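Local coordinates for enoyl-[acyl-carrier-protein] reductase [FMN] (Thermotoga maritima, PDB 5GVJ) that probably reduces the double bond of enoyl-acyl-carrier-protein intermediates in bacterial fatty acid synthesis, using NADH and an FMN cofactor, at residues A[15-20]-A[194-199]; A[206-211]-A[259-264]; A[211-216]-A[285-290]. The protein carries 1 engineered substitution. All blocks are in the same frame, centred on the assembly; numbering follows the deposited sequence.

Contact 1 of 3, residues A[15-20]-A[194-199]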
ATOM      1  N   HIS A  15      -1.958  11.548  21.115  1.00 13.16           N
ATOM      2  CA  HIS A  15      -2.211  11.386  19.692  1.00 16.11           C
ATOM      3  C   HIS A  15      -1.829   9.980  19.245  1.00 14.69           C
ATOM      4  O   HIS A  15      -0.837   9.429  19.725  1.00 13.37           O
ATOM      5  CB  HIS A  15      -1.425  12.397  18.832  1.00 18.39           C
ATOM      6  CG  HIS A  15      -1.516  13.809  19.314  1.00 18.33           C
ATOM      7  ND1 HIS A  15      -2.705  14.501  19.365  1.00 19.33           N
ATOM      8  CD2 HIS A  15      -0.561  14.660  19.764  1.00 20.85           C
ATOM      9  CE1 HIS A  15      -2.481  15.719  19.831  1.00 19.47           C
ATOM     10  NE2 HIS A  15      -1.190  15.840  20.079  1.00 18.36           N
ATOM     11  N   PRO A  16      -2.582   9.388  18.302  1.00 16.27           N
ATOM     12  CA  PRO A  16      -2.317   8.006  17.858  1.00 14.69           C
ATOM     13  C   PRO A  16      -1.216   7.943  16.801  1.00 13.40           C
ATOM     14  O   PRO A  16      -1.409   7.433  15.696  1.00 12.17           O
ATOM     15  CB  PRO A  16      -3.683   7.586  17.299  1.00 13.99           C
ATOM     16  CG  PRO A  16      -4.177   8.894  16.653  1.00 14.32           C
ATOM     17  CD  PRO A  16      -3.754   9.975  17.631  1.00 16.03           C
ATOM     18  N   ILE A  17      -0.051   8.491  17.141  1.00 12.77           N
ATOM     19  CA  ILE A  17       1.039   8.717  16.201  1.00 15.15           C
ATOM     20  C   ILE A  17       2.338   8.264  16.853  1.00 15.19           C
ATOM     21  O   ILE A  17       2.688   8.751  17.934  1.00 15.15           O
ATOM     22  CB  ILE A  17       1.115  10.197  15.787  1.00 16.29           C
ATOM     23  CG1 ILE A  17      -0.187  10.607  15.076  1.00 15.01           C
ATOM     24  CG2 ILE A  17       2.322  10.450  14.897  1.00 15.27           C
ATOM     25  CD1 ILE A  17      -0.271  12.114  14.750  1.00 18.18           C
ATOM     26  N   LEU A  18       3.036   7.314  16.221  1.00 15.61           N
ATOM     27  CA  LEU A  18       4.347   6.867  16.681  1.00 17.09           C
ATOM     28  C   LEU A  18       5.416   7.285  15.681  1.00 18.71           C
ATOM     29  O   LEU A  18       5.153   7.371  14.483  1.00 16.13           O
ATOM     30  CB  LEU A  18       4.429   5.337  16.855  1.00 18.06           C
ATOM     31  CG  LEU A  18       3.337   4.447  17.449  1.00 21.34           C
ATOM     32  CD1 LEU A  18       3.920   3.066  17.812  1.00 17.07           C
ATOM     33  CD2 LEU A  18       2.591   5.062  18.602  1.00 29.25           C
ATOM     34  N   MET A  19       6.623   7.563  16.182  1.00 15.78           N
ATOM     35  CA  MET A  19       7.793   7.680  15.323  1.00 14.73           C
ATOM     36  C   MET A  19       8.385   6.286  15.108  1.00 15.24           C
ATOM     37  O   MET A  19       7.931   5.303  15.691  1.00 17.33           O
ATOM     38  CB  MET A  19       8.836   8.646  15.926  1.00 15.52           C
ATOM     39  CG  MET A  19       9.636   8.075  17.071  1.00 15.39           C
ATOM     40  SD  MET A  19      10.889   9.217  17.747  1.00 13.55           S
ATOM     41  CE  MET A  19      12.383   8.535  17.041  1.00 13.87           C
ATOM     42  N   GLY A  20       9.411   6.201  14.265  1.00 15.06           N
ATOM     43  CA  GLY A  20       9.968   4.902  13.920  1.00 19.38           C
ATOM     44  C   GLY A  20      10.859   4.217  14.946  1.00 23.20           C
ATOM     45  O   GLY A  20      10.697   3.022  15.221  1.00 27.48           O
ATOM     46  N   THR A 194       9.901   7.801   8.395  1.00 15.73           N
ATOM     47  CA  THR A 194      10.596   8.759   7.539  1.00 16.57           C
ATOM     48  C   THR A 194      10.116  10.184   7.800  1.00 17.18           C
ATOM     49  O   THR A 194      10.929  11.117   7.843  1.00 17.14           O
ATOM     50  CB  THR A 194      10.431   8.365   6.065  1.00 18.55           C
ATOM     51  OG1 THR A 194      11.065   7.094   5.840  1.00 18.58           O
ATOM     52  CG2 THR A 194      11.070   9.401   5.145  1.00 14.93           C
ATOM     53  N   ARG A 195       8.813  10.366   8.047  1.00 14.68           N
ATOM     54  CA  ARG A 195       8.285  11.706   8.297  1.00 13.12           C
ATOM     55  C   ARG A 195       8.946  12.357   9.514  1.00 16.05           C
ATOM     56  O   ARG A 195       9.248  13.560   9.497  1.00 15.59           O
ATOM     57  CB  ARG A 195       6.765  11.645   8.475  1.00 13.95           C
ATOM     58  CG  ARG A 195       6.109  12.974   8.865  1.00 14.69           C
ATOM     59  CD  ARG A 195       6.168  14.017   7.731  1.00 14.59           C
ATOM     60  NE  ARG A 195       7.350  14.879   7.804  1.00 15.59           N
ATOM     61  CZ  ARG A 195       7.544  15.962   7.048  1.00 18.61           C
ATOM     62  NH1 ARG A 195       6.646  16.318   6.119  1.00 13.74           N
ATOM     63  NH2 ARG A 195       8.654  16.686   7.208  1.00 14.49           N
ATOM     64  N   PHE A 196       9.180  11.593  10.586  1.00 13.71           N
ATOM     65  CA  PHE A 196       9.790  12.221  11.757  1.00 15.80           C
ATOM     66  C   PHE A 196      11.314  12.293  11.679  1.00 17.27           C
ATOM     67  O   PHE A 196      11.909  13.148  12.348  1.00 18.40           O
ATOM     68  CB  PHE A 196       9.348  11.505  13.040  1.00 12.85           C
ATOM     69  CG  PHE A 196       7.940  11.849  13.457  1.00 15.66           C
ATOM     70  CD1 PHE A 196       7.638  13.113  13.942  1.00 15.68           C
ATOM     71  CD2 PHE A 196       6.909  10.922  13.325  1.00 21.19           C
ATOM     72  CE1 PHE A 196       6.341  13.448  14.320  1.00 14.95           C
ATOM     73  CE2 PHE A 196       5.595  11.247  13.687  1.00 19.70           C
ATOM     74  CZ  PHE A 196       5.310  12.505  14.183  1.00 19.48           C
ATOM     75  N   VAL A 197      11.969  11.412  10.918  1.00 17.42           N
ATOM     76  CA  VAL A 197      13.383  11.626  10.604  1.00 17.03           C
ATOM     77  C   VAL A 197      13.563  12.953   9.880  1.00 18.26           C
ATOM     78  O   VAL A 197      14.548  13.677  10.099  1.00 16.69           O
ATOM     79  CB  VAL A 197      13.941  10.461   9.769  1.00 17.36           C
ATOM     80  CG1 VAL A 197      15.291  10.841   9.164  1.00 18.01           C
ATOM     81  CG2 VAL A 197      14.062   9.200  10.617  1.00 18.26           C
ATOM     82  N   ALA A 198      12.617  13.293   9.003  1.00 14.01           N
ATOM     83  CA  ALA A 198      12.633  14.566   8.279  1.00 17.41           C
ATOM     84  C   ALA A 198      12.004  15.690   9.113  1.00 18.20           C
ATOM     85  O   ALA A 198      11.075  16.376   8.691  1.00 17.78           O
ATOM     86  CB  ALA A 198      11.918  14.418   6.943  1.00 18.23           C
ATOM     87  N   SER A 199      12.556  15.906  10.307  1.00 16.40           N
ATOM     88  CA  SER A 199      12.030  16.943  11.184  1.00 17.67           C
ATOM     89  C   SER A 199      13.164  17.802  11.729  1.00 14.85           C
ATOM     90  O   SER A 199      14.331  17.400  11.736  1.00 16.56           O
ATOM     91  CB  SER A 199      11.244  16.351  12.354  1.00 17.12           C
ATOM     92  OG  SER A 199      12.135  15.736  13.271  1.00 17.47           O
TER
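Phe196 carries segment 194-199 onto Ile17, Leu18 and Met19, its ring reaching strand 17-18 and the residue after it. Ahead of it in the chain, Thr194, an FMN-binding residue although no FMN is bound here, turns its CB away from 15-20, and its OG1 hydrogen-bonds to Gly278 N. Arg195 folds back on its own segment: NH2 donates to Ala198 O at 2.9 Å, with the oxygen lying in the guanidinium plane, and also bonds Glu286 O. Phe196 follows, its CG anti to the carbonyl carbon (chi1 -76°), which sends the ring toward the strand. Ile17 CG2 comes to the ring edge, near its plane, 3.6 Å from Phe196 CE2, and the two side chains cross at about a right angle. Leu18 meets the ring by its backbone O, 4.0 Å from Phe196 CE2. Met19 packs through its stem, CB lying 4.0 Å from Phe196 CD2, while its thioether end leads away. Past the helix, Ser199 OG donates to Phe196 O at 2.8 Å, holding the inverse gamma turn centred on Ala198 to the last helical turn. Strand 17-18 bonds Val190 and Leu40, as expected in a closed TIM barrel, with helix 28-36 touching Met19 and Phe196 and helix 290-309 touching Ile17.

Contact 2 of 3, residues A[206-211]-A[259-264]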
ATOM      1  N   PRO A 206      22.348  16.583   8.213  1.00 23.16           N
ATOM      2  CA  PRO A 206      21.576  17.420   7.275  1.00 21.59           C
ATOM      3  C   PRO A 206      21.441  16.831   5.879  1.00 23.92           C
ATOM      4  O   PRO A 206      20.410  17.037   5.227  1.00 23.86           O
ATOM      5  CB  PRO A 206      22.370  18.736   7.256  1.00 23.14           C
ATOM      6  CG  PRO A 206      23.002  18.805   8.612  1.00 27.35           C
ATOM      7  CD  PRO A 206      23.360  17.368   8.952  1.00 23.35           C
ATOM      8  N   VAL A 207      22.443  16.087   5.409  1.00 25.38           N
ATOM      9  CA  VAL A 207      22.372  15.490   4.074  1.00 25.43           C
ATOM     10  C   VAL A 207      21.274  14.436   4.023  1.00 23.88           C
ATOM     11  O   VAL A 207      20.573  14.286   3.009  1.00 21.37           O
ATOM     12  CB  VAL A 207      23.739  14.894   3.695  1.00 25.61           C
ATOM     13  CG1 VAL A 207      23.598  13.969   2.513  1.00 29.15           C
ATOM     14  CG2 VAL A 207      24.732  16.009   3.393  1.00 30.46           C
ATOM     15  N   TYR A 208      21.139  13.663   5.103  1.00 19.90           N
ATOM     16  CA  TYR A 208      20.058  12.688   5.201  1.00 19.89           C
ATOM     17  C   TYR A 208      18.712  13.372   5.016  1.00 19.97           C
ATOM     18  O   TYR A 208      17.873  12.919   4.229  1.00 20.33           O
ATOM     19  CB  TYR A 208      20.132  11.983   6.554  1.00 20.45           C
ATOM     20  CG  TYR A 208      19.579  10.580   6.603  1.00 21.29           C
ATOM     21  CD1 TYR A 208      18.213  10.339   6.485  1.00 25.22           C
ATOM     22  CD2 TYR A 208      20.420   9.496   6.804  1.00 22.37           C
ATOM     23  CE1 TYR A 208      17.705   9.041   6.546  1.00 24.15           C
ATOM     24  CE2 TYR A 208      19.923   8.201   6.868  1.00 27.81           C
ATOM     25  CZ  TYR A 208      18.566   7.980   6.738  1.00 23.58           C
ATOM     26  OH  TYR A 208      18.076   6.694   6.806  1.00 25.06           O
ATOM     27  N   LYS A 209      18.507  14.495   5.710  1.00 18.56           N
ATOM     28  CA  LYS A 209      17.255  15.237   5.582  1.00 20.46           C
ATOM     29  C   LYS A 209      17.062  15.756   4.160  1.00 23.38           C
ATOM     30  O   LYS A 209      15.966  15.657   3.591  1.00 22.02           O
ATOM     31  CB  LYS A 209      17.231  16.388   6.588  1.00 19.55           C
ATOM     32  CG  LYS A 209      17.213  15.914   8.050  1.00 22.00           C
ATOM     33  CD  LYS A 209      17.149  17.086   9.020  1.00 18.48           C
ATOM     34  CE  LYS A 209      17.302  16.633  10.479  1.00 16.68           C
ATOM     35  NZ  LYS A 209      17.209  17.804  11.382  1.00 19.33           N
ATOM     36  N   GLU A 210      18.124  16.300   3.563  1.00 20.41           N
ATOM     37  CA  GLU A 210      18.014  16.850   2.216  1.00 20.96           C
ATOM     38  C   GLU A 210      17.671  15.762   1.206  1.00 21.18           C
ATOM     39  O   GLU A 210      16.921  16.004   0.255  1.00 21.22           O
ATOM     40  CB  GLU A 210      19.321  17.548   1.822  1.00 29.67           C
ATOM     41  CG  GLU A 210      19.654  18.800   2.644  1.00 36.41           C
ATOM     42  CD  GLU A 210      21.131  19.213   2.550  1.00 48.59           C
ATOM     43  OE1 GLU A 210      21.548  20.126   3.308  1.00 53.81           O
ATOM     44  OE2 GLU A 210      21.871  18.621   1.724  1.00 47.27           O
ATOM     45  N   LYS A 211      18.231  14.562   1.377  1.00 19.89           N
ATOM     46  CA  LYS A 211      17.932  13.484   0.441  1.00 22.33           C
ATOM     47  C   LYS A 211      16.471  13.053   0.536  1.00 21.58           C
ATOM     48  O   LYS A 211      15.841  12.762  -0.488  1.00 19.51           O
ATOM     49  CB  LYS A 211      18.869  12.298   0.676  1.00 21.10           C
ATOM     50  CG  LYS A 211      20.300  12.598   0.245  1.00 26.04           C
ATOM     51  CD  LYS A 211      20.349  12.833  -1.264  1.00 34.86           C
ATOM     52  CE  LYS A 211      21.414  13.869  -1.644  1.00 41.01           C
ATOM     53  NZ  LYS A 211      22.435  13.340  -2.595  1.00 45.76           N
ATOM     54  N   GLY A 259      28.267  -1.109   9.433  1.00 44.31           N
ATOM     55  CA  GLY A 259      28.366   0.307   9.696  1.00 41.10           C
ATOM     56  C   GLY A 259      27.756   1.210   8.648  1.00 37.09           C
ATOM     57  O   GLY A 259      27.812   2.431   8.814  1.00 35.97           O
ATOM     58  N   SER A 260      27.150   0.661   7.587  1.00 40.37           N
ATOM     59  CA  SER A 260      26.689   1.508   6.486  1.00 36.92           C
ATOM     60  C   SER A 260      25.538   2.414   6.912  1.00 34.30           C
ATOM     61  O   SER A 260      25.453   3.562   6.459  1.00 31.35           O
ATOM     62  CB  SER A 260      26.287   0.654   5.285  1.00 36.82           C
ATOM     63  OG  SER A 260      25.199  -0.202   5.593  1.00 39.73           O
ATOM     64  N   LEU A 261      24.646   1.932   7.785  1.00 29.75           N
ATOM     65  CA  LEU A 261      23.548   2.783   8.241  1.00 32.97           C
ATOM     66  C   LEU A 261      24.064   3.933   9.096  1.00 29.93           C
ATOM     67  O   LEU A 261      23.603   5.073   8.955  1.00 31.32           O
ATOM     68  CB  LEU A 261      22.506   1.963   9.012  1.00 33.85           C
ATOM     69  CG  LEU A 261      21.297   2.771   9.519  1.00 33.42           C
ATOM     70  CD1 LEU A 261      20.452   3.312   8.358  1.00 30.42           C
ATOM     71  CD2 LEU A 261      20.432   1.968  10.486  1.00 32.93           C
ATOM     72  N   ARG A 262      25.036   3.664   9.971  1.00 32.84           N
ATOM     73  CA  ARG A 262      25.612   4.729  10.789  1.00 30.81           C
ATOM     74  C   ARG A 262      26.277   5.798   9.927  1.00 29.95           C
ATOM     75  O   ARG A 262      26.182   6.994  10.228  1.00 26.49           O
ATOM     76  CB  ARG A 262      26.620   4.154  11.782  1.00 34.02           C
ATOM     77  CG  ARG A 262      27.016   5.139  12.868  1.00 34.34           C
ATOM     78  CD  ARG A 262      28.341   4.759  13.520  1.00 42.33           C
ATOM     79  NE  ARG A 262      29.433   4.790  12.547  1.00 49.62           N
ATOM     80  CZ  ARG A 262      30.161   5.866  12.264  1.00 48.77           C
ATOM     81  NH1 ARG A 262      29.935   7.018  12.890  1.00 46.83           N
ATOM     82  NH2 ARG A 262      31.124   5.787  11.355  1.00 51.51           N
ATOM     83  N   ARG A 263      26.954   5.390   8.851  1.00 30.00           N
ATOM     84  CA  ARG A 263      27.640   6.370   8.011  1.00 32.89           C
ATOM     85  C   ARG A 263      26.652   7.331   7.364  1.00 29.00           C
ATOM     86  O   ARG A 263      26.949   8.519   7.198  1.00 29.12           O
ATOM     87  CB  ARG A 263      28.483   5.671   6.942  1.00 35.74           C
ATOM     88  CG  ARG A 263      29.709   4.929   7.465  1.00 36.37           C
ATOM     89  CD  ARG A 263      30.723   4.699   6.353  1.00 40.63           C
ATOM     90  NE  ARG A 263      30.294   3.670   5.412  1.00 45.95           N
ATOM     91  CZ  ARG A 263      30.517   2.365   5.573  1.00 48.53           C
ATOM     92  NH1 ARG A 263      31.167   1.919   6.646  1.00 47.48           N
ATOM     93  NH2 ARG A 263      30.090   1.498   4.658  1.00 48.12           N
ATOM     94  N   ALA A 264      25.469   6.838   6.983  1.00 30.50           N
ATOM     95  CA  ALA A 264      24.463   7.726   6.409  1.00 26.92           C
ATOM     96  C   ALA A 264      23.862   8.628   7.478  1.00 28.28           C
ATOM     97  O   ALA A 264      23.837   9.856   7.327  1.00 27.65           O
ATOM     98  CB  ALA A 264      23.372   6.909   5.714  1.00 26.59           C
TER
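Tyr208 lays the CD2-CE2 edge of its ring against Ala264, bridging helix 206-214 and helix 260-265. CG stands roughly anti to the backbone N (chi1 -152°), a torsion that carries the ring out from its helix across to the other. The carbonyl of Ala264 meets that edge near the ring plane, its O 3.5 Å from Tyr208 CD2, so the oxygen faces ring hydrogens and not the pi cloud. One atom further along the same edge, Tyr208 CE2 lies 3.9 Å from Ala264 CB, and the small methyl lets the backbones come close, 6.7 Å between the CA atoms of Tyr208 and Ala264. At the far end of the ring the contact is looser: Leu261 CD1 stands 4.4 Å from Tyr208 OH. That hydroxyl has a weak hydrogen bond to the backbone O of the engineered Ala276, and Phe275 meets the ring with the planes at about 40°. Leu261 in turn lies about 4 Å, side chain to side chain, from Ala23, an FMN-binding residue. Such packing of two helices through a tyrosine edge and an alanine, between elements that follow the last barrel strand, fits the smaller domain set beside the TIM barrel in nitronate monooxygenase-like flavoenzymes.

Contact 3 of 3, residues A[211-216]-A[285-290]. With NA (sodium ion), chain C.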
ATOM      1  N   LYS A 211      18.231  14.562   1.377  1.00 19.89           N
ATOM      2  CA  LYS A 211      17.932  13.484   0.441  1.00 22.33           C
ATOM      3  C   LYS A 211      16.471  13.053   0.536  1.00 21.58           C
ATOM      4  O   LYS A 211      15.841  12.762  -0.488  1.00 19.51           O
ATOM      5  CB  LYS A 211      18.869  12.298   0.676  1.00 21.10           C
ATOM      6  CG  LYS A 211      20.300  12.598   0.245  1.00 26.04           C
ATOM      7  CD  LYS A 211      20.349  12.833  -1.264  1.00 34.86           C
ATOM      8  CE  LYS A 211      21.414  13.869  -1.644  1.00 41.01           C
ATOM      9  NZ  LYS A 211      22.435  13.340  -2.595  1.00 45.76           N
ATOM     10  N   ILE A 212      15.911  13.023   1.744  1.00 19.00           N
ATOM     11  CA  ILE A 212      14.495  12.682   1.901  1.00 16.87           C
ATOM     12  C   ILE A 212      13.623  13.709   1.191  1.00 19.79           C
ATOM     13  O   ILE A 212      12.691  13.365   0.453  1.00 18.39           O
ATOM     14  CB  ILE A 212      14.133  12.573   3.390  1.00 17.52           C
ATOM     15  CG1 ILE A 212      14.814  11.347   4.019  1.00 19.91           C
ATOM     16  CG2 ILE A 212      12.601  12.546   3.581  1.00 16.43           C
ATOM     17  CD1 ILE A 212      14.661  11.273   5.542  1.00 18.19           C
ATOM     18  N   VAL A 213      13.910  14.992   1.419  1.00 18.69           N
ATOM     19  CA  VAL A 213      13.163  16.062   0.770  1.00 18.15           C
ATOM     20  C   VAL A 213      13.215  15.906  -0.745  1.00 19.17           C
ATOM     21  O   VAL A 213      12.191  15.979  -1.430  1.00 19.78           O
ATOM     22  CB  VAL A 213      13.713  17.430   1.212  1.00 21.99           C
ATOM     23  CG1 VAL A 213      13.239  18.522   0.277  1.00 17.50           C
ATOM     24  CG2 VAL A 213      13.299  17.723   2.650  1.00 19.42           C
ATOM     25  N   LYS A 214      14.412  15.687  -1.289  1.00 20.22           N
ATOM     26  CA  LYS A 214      14.550  15.661  -2.742  1.00 19.30           C
ATOM     27  C   LYS A 214      13.997  14.375  -3.336  1.00 22.09           C
ATOM     28  O   LYS A 214      13.573  14.367  -4.495  1.00 20.05           O
ATOM     29  CB  LYS A 214      16.019  15.826  -3.135  1.00 26.81           C
ATOM     30  CG  LYS A 214      16.565  17.238  -2.955  1.00 24.97           C
ATOM     31  CD  LYS A 214      18.067  17.260  -3.225  1.00 37.39           C
ATOM     32  CE  LYS A 214      18.598  18.688  -3.348  1.00 41.88           C
ATOM     33  NZ  LYS A 214      18.858  19.300  -2.021  1.00 44.75           N
ATOM     34  N   ALA A 215      13.991  13.290  -2.566  1.00 16.98           N
ATOM     35  CA  ALA A 215      13.629  11.984  -3.103  1.00 20.25           C
ATOM     36  C   ALA A 215      12.168  11.954  -3.533  1.00 19.75           C
ATOM     37  O   ALA A 215      11.295  12.500  -2.853  1.00 20.56           O
ATOM     38  CB  ALA A 215      13.875  10.895  -2.061  1.00 18.31           C
ATOM     39  N   SER A 216      11.903  11.296  -4.665  1.00 18.13           N
ATOM     40  CA  SER A 216      10.548  11.062  -5.145  1.00 17.29           C
ATOM     41  C   SER A 216      10.035   9.706  -4.657  1.00 16.91           C
ATOM     42  O   SER A 216      10.744   8.946  -3.994  1.00 16.72           O
ATOM     43  CB  SER A 216      10.514  11.104  -6.669  1.00 20.17           C
ATOM     44  OG  SER A 216      11.115   9.925  -7.166  1.00 19.18           O
ATOM     45  N   ASP A 285       8.226  17.069   1.296  1.00 16.91           N
ATOM     46  CA  ASP A 285       8.844  18.126   0.514  1.00 21.60           C
ATOM     47  C   ASP A 285       9.513  19.191   1.358  1.00 18.94           C
ATOM     48  O   ASP A 285      10.037  20.164   0.798  1.00 17.47           O
ATOM     49  CB  ASP A 285       7.812  18.782  -0.397  1.00 16.89           C
ATOM     50  CG  ASP A 285       7.236  17.801  -1.372  1.00 22.02           C
ATOM     51  OD1 ASP A 285       8.030  17.158  -2.095  1.00 23.79           O
ATOM     52  OD2 ASP A 285       6.005  17.632  -1.368  1.00 25.24           O
ATOM     53  N   GLU A 286       9.516  19.045   2.677  1.00 16.50           N
ATOM     54  CA  GLU A 286      10.233  20.008   3.501  1.00 20.03           C
ATOM     55  C   GLU A 286      10.399  19.439   4.899  1.00 19.12           C
ATOM     56  O   GLU A 286       9.641  18.566   5.336  1.00 17.66           O
ATOM     57  CB  GLU A 286       9.526  21.366   3.547  1.00 20.98           C
ATOM     58  CG  GLU A 286       8.114  21.328   4.054  1.00 24.38           C
ATOM     59  CD  GLU A 286       7.517  22.717   4.195  1.00 32.87           C
ATOM     60  OE1 GLU A 286       8.156  23.575   4.835  1.00 41.07           O
ATOM     61  OE2 GLU A 286       6.419  22.955   3.655  1.00 41.47           O
ATOM     62  N   ILE A 287      11.421  19.935   5.581  1.00 17.00           N
ATOM     63  CA  ILE A 287      11.694  19.553   6.962  1.00 16.83           C
ATOM     64  C   ILE A 287      10.827  20.415   7.871  1.00 21.61           C
ATOM     65  O   ILE A 287      10.882  21.649   7.813  1.00 20.33           O
ATOM     66  CB  ILE A 287      13.183  19.714   7.291  1.00 18.46           C
ATOM     67  CG1 ILE A 287      14.042  18.930   6.294  1.00 19.98           C
ATOM     68  CG2 ILE A 287      13.469  19.288   8.718  1.00 19.50           C
ATOM     69  CD1 ILE A 287      13.707  17.446   6.204  1.00 18.78           C
ATOM     70  N   LYS A 288      10.011  19.769   8.700  1.00 16.84           N
ATOM     71  CA  LYS A 288       9.106  20.497   9.568  1.00 15.99           C
ATOM     72  C   LYS A 288       9.444  20.269  11.039  1.00 17.01           C
ATOM     73  O   LYS A 288       9.996  19.228  11.407  1.00 15.68           O
ATOM     74  CB  LYS A 288       7.647  20.073   9.362  1.00 19.01           C
ATOM     75  CG  LYS A 288       7.035  20.342   7.999  1.00 22.39           C
ATOM     76  CD  LYS A 288       5.594  19.805   8.042  1.00 20.99           C
ATOM     77  CE  LYS A 288       4.918  19.798   6.688  1.00 28.61           C
ATOM     78  NZ  LYS A 288       3.522  19.289   6.823  1.00 30.00           N
ATOM     79  N   PRO A 289       9.091  21.211  11.907  1.00 16.58           N
ATOM     80  CA  PRO A 289       9.097  20.921  13.341  1.00 16.74           C
ATOM     81  C   PRO A 289       8.159  19.770  13.657  1.00 17.81           C
ATOM     82  O   PRO A 289       7.111  19.606  13.030  1.00 16.95           O
ATOM     83  CB  PRO A 289       8.592  22.225  13.970  1.00 22.17           C
ATOM     84  CG  PRO A 289       8.888  23.277  12.954  1.00 17.85           C
ATOM     85  CD  PRO A 289       8.659  22.591  11.630  1.00 17.48           C
ATOM     86  N   VAL A 290       8.558  18.975  14.652  1.00 16.10           N
ATOM     87  CA  VAL A 290       7.728  17.875  15.139  1.00 17.56           C
ATOM     88  C   VAL A 290       6.334  18.369  15.502  1.00 17.53           C
ATOM     89  O   VAL A 290       5.330  17.739  15.153  1.00 19.95           O
ATOM     90  CB  VAL A 290       8.428  17.184  16.327  1.00 15.85           C
ATOM     91  CG1 VAL A 290       7.430  16.380  17.176  1.00 17.95           C
ATOM     92  CG2 VAL A 290       9.538  16.278  15.803  1.00 12.50           C
TER
HETATM   93 NA    NA C 401      10.787  14.019  -0.883  1.00 20.40          NA
HETATM   94  O   HOH W   1      10.888  17.948  -2.590  1.00 22.67           O
HETATM   95  O   HOH W   2       9.197  14.878  -2.607  1.00 17.64           O
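A sodium site built on the C-terminal end of helix 206-214 brings Val213 together with Asp285 and Ile287 of the loop that leads into helix 290-309. Three backbone oxygens of 211-216 hold the ion: Ile212 O at 2.4 Å, with Val213 O and Ala215 O each slightly farther away. Ala281 O and Ile284 O, from the chain just before Asp285, join them, and water 2 supplies the sixth ligand at 2.5 Å from the sodium. No protein side chain touches the metal directly; Asp285 works from the second shell. Its OD1 accepts a hydrogen bond from water 2 at 2.6 Å and another from water 1, which also donates to Val213 O at 2.6 Å, an oxygen thereby shared between metal and solvent. The chain turns out of helical geometry at Ala215, and the carbonyls of Ile212, Val213 and Ala215 converge on the ion; the negative carboxylate nearby probably orients the bound water and helps to balance the charge. The two methyls of Val213 pack against the loop. CG1 lies anti to the backbone N (chi1 164°) and rests 3.6 Å from Asp285 O, whereas CG2 makes the apolar contact, meeting Ile287 CD1 at 3.6 Å, and also lies 3.9 Å from Glu286 CA. Val213 and Ile287 cross obliquely, with the delta methyl of Ile287 bent toward the helix. Ile287 also touches Ala198.

How the contacts relate
From the N terminus, 173 residues separate 15-20 from its partner 194-199, so contact 1 closes a loop that spans most of the TIM barrel. Contact 1 is complete before the others open. Helix 206-214 then starts both: its first part opens contact 2, its last part contact 3, with Lys211 common to the two. Contact 2 closes at 259-264 and contact 3 at 285-290, so the two cross. The three regions also touch: Lys209 NZ reaches Ser199 O, Val197 packs on Tyr208, and Ile287 CD1 meets both Ala198 and Lys209. Together they tie strand 17-18 to helix 193-197, and helix 206-214 to helix 260-265 and to the loop before helix 290-309.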